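PDB 3EZO: malonyl CoA-acyl carrier protein transacylase from Burkholderia pseudomallei 1710b, which probably transfers the malonyl group from malonyl-CoA to holo-acyl carrier protein, releasing free CoA. Local coordinates for residues A[203-207]-A[208-212]. Sequence-based numbering, arbitrary orientation.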
loop_
_atom_site.group_PDB
_atom_site.type_symbol
_atom_site.label_atom_id
_atom_site.label_comp_id
_atom_site.label_asym_id
_atom_site.label_seq_id
_atom_site.Cartn_x
_atom_site.Cartn_y
_atom_site.Cartn_z
ATOM N N SER A 203 14.585 -6.683 -0.534
ATOM C CA SER A 203 15.873 -6.788 0.172
ATOM C C SER A 203 15.781 -6.643 1.713
ATOM O O SER A 203 16.814 -6.659 2.406
ATOM C CB SER A 203 16.783 -5.690 -0.375
ATOM O OG SER A 203 16.202 -4.420 -0.103
ATOM N N ALA A 204 14.554 -6.470 2.221
ATOM C CA ALA A 204 14.314 -6.115 3.618
ATOM C C ALA A 204 12.993 -6.752 4.051
ATOM O O ALA A 204 12.063 -6.866 3.234
ATOM C CB ALA A 204 14.272 -4.643 3.744
ATOM N N PRO A 205 12.889 -7.193 5.303
ATOM C CA PRO A 205 11.725 -7.987 5.753
ATOM C C PRO A 205 10.556 -7.132 6.202
ATOM O O PRO A 205 10.169 -7.139 7.396
ATOM C CB PRO A 205 12.307 -8.736 6.943
ATOM C CG PRO A 205 13.225 -7.758 7.575
ATOM C CD PRO A 205 13.817 -6.956 6.435
ATOM N N PHE A 206 9.990 -6.390 5.262
ATOM C CA PHE A 206 8.930 -5.452 5.566
ATOM C C PHE A 206 7.725 -6.138 6.220
ATOM O O PHE A 206 7.341 -7.272 5.877
ATOM C CB PHE A 206 8.433 -4.788 4.267
ATOM C CG PHE A 206 9.467 -3.976 3.533
ATOM C CD1 PHE A 206 10.589 -3.454 4.157
ATOM C CD2 PHE A 206 9.264 -3.674 2.202
ATOM C CE1 PHE A 206 11.511 -2.700 3.453
ATOM C CE2 PHE A 206 10.208 -2.909 1.483
ATOM C CZ PHE A 206 11.315 -2.431 2.125
ATOM N N HIS A 207 7.130 -5.419 7.164
ATOM C CA HIS A 207 5.908 -5.827 7.846
ATOM C C HIS A 207 6.120 -7.021 8.790
ATOM O O HIS A 207 5.160 -7.509 9.356
ATOM C CB HIS A 207 4.763 -6.012 6.832
ATOM C CG HIS A 207 4.377 -4.731 6.161
ATOM N ND1 HIS A 207 3.728 -3.717 6.834
ATOM C CD2 HIS A 207 4.569 -4.286 4.890
ATOM C CE1 HIS A 207 3.566 -2.684 6.010
ATOM N NE2 HIS A 207 4.054 -3.011 4.822
ATOM N N SER A 208 7.383 -7.424 8.985
ATOM C CA SER A 208 7.793 -8.354 10.043
ATOM C C SER A 208 8.237 -7.620 11.301
ATOM O O SER A 208 8.605 -6.440 11.265
ATOM C CB SER A 208 8.931 -9.277 9.580
ATOM O OG SER A 208 10.202 -8.635 9.613
ATOM N N SER A 209 8.179 -8.334 12.421
ATOM C CA SER A 209 8.669 -7.814 13.700
ATOM C C SER A 209 10.125 -7.413 13.666
ATOM O O SER A 209 10.564 -6.613 14.488
ATOM C CB SER A 209 8.433 -8.860 14.807
ATOM O OG SER A 209 9.086 -10.091 14.511
ATOM N N LEU A 210 10.905 -7.942 12.713
ATOM C CA LEU A 210 12.291 -7.482 12.522
ATOM C C LEU A 210 12.401 -6.020 12.144
ATOM O O LEU A 210 13.441 -5.399 12.352
ATOM C CB LEU A 210 13.036 -8.321 11.520
ATOM C CG LEU A 210 12.951 -9.826 11.724
ATOM C CD1 LEU A 210 13.864 -10.464 10.647
ATOM C CD2 LEU A 210 13.359 -10.135 13.112
ATOM N N LEU A 211 11.313 -5.437 11.644
ATOM C CA LEU A 211 11.337 -4.043 11.255
ATOM C C LEU A 211 11.021 -3.070 12.390
ATOM O O LEU A 211 10.833 -1.893 12.119
ATOM C CB LEU A 211 10.421 -3.794 10.045
ATOM C CG LEU A 211 11.150 -3.100 8.874
ATOM C CD1 LEU A 211 12.082 -4.063 8.117
ATOM C CD2 LEU A 211 10.177 -2.461 7.896
ATOM N N LYS A 212 11.002 -3.517 13.657
ATOM C CA LYS A 212 10.706 -2.607 14.760
ATOM C C LYS A 212 11.509 -1.294 14.722
ATOM O O LYS A 212 10.978 -0.239 15.108
ATOM C CB LYS A 212 10.962 -3.284 16.104
ATOM C CG LYS A 212 10.895 -2.360 17.320
ATOM C CD LYS A 212 11.397 -3.046 18.578
ATOM C CE LYS A 212 11.473 -2.118 19.792
ATOM N NZ LYS A 212 12.446 -1.027 19.715
#
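Pro205 O is gripped twice by Ser208: the backbone bond closes a type II beta turn from Pro205 to Ser208, in the loop between strand 196-199 and helix 212-223, and the hydroxyl adds a second hold. Ser208 N lies 3.2 Å from Pro205 O, tilted from the carbonyl plane. Ser208 OG donates to Pro205 O at 2.7 Å, in that plane and on a lone pair. A chi1 of 79° turns this hydroxyl back over its own backbone, flanked by N and C, and it also accepts a weak bond from Leu210 N. Pro205 itself is the centre of an inverse gamma turn, with a weak bond from Phe206 N to Ala204 O. The turn presents His207, a predicted catalytic residue, on a backbone with positive phi (70°). Its NE2 is hydrogen-bonded to OG of Ser98, the predicted active-site serine and probably the nucleophile as in other FabD enzymes, and ND1 to the carbonyl oxygens of Gln256 and Gly259. Leu211 splits its branches between two residues, its CD1 lying 3.8 Å from Pro205 CD. Leu211 CD2 meets the Phe206 ring obliquely, 3.9 Å from Phe206 CD1. Leu210 CB packs 4.0 Å from Pro205 CG.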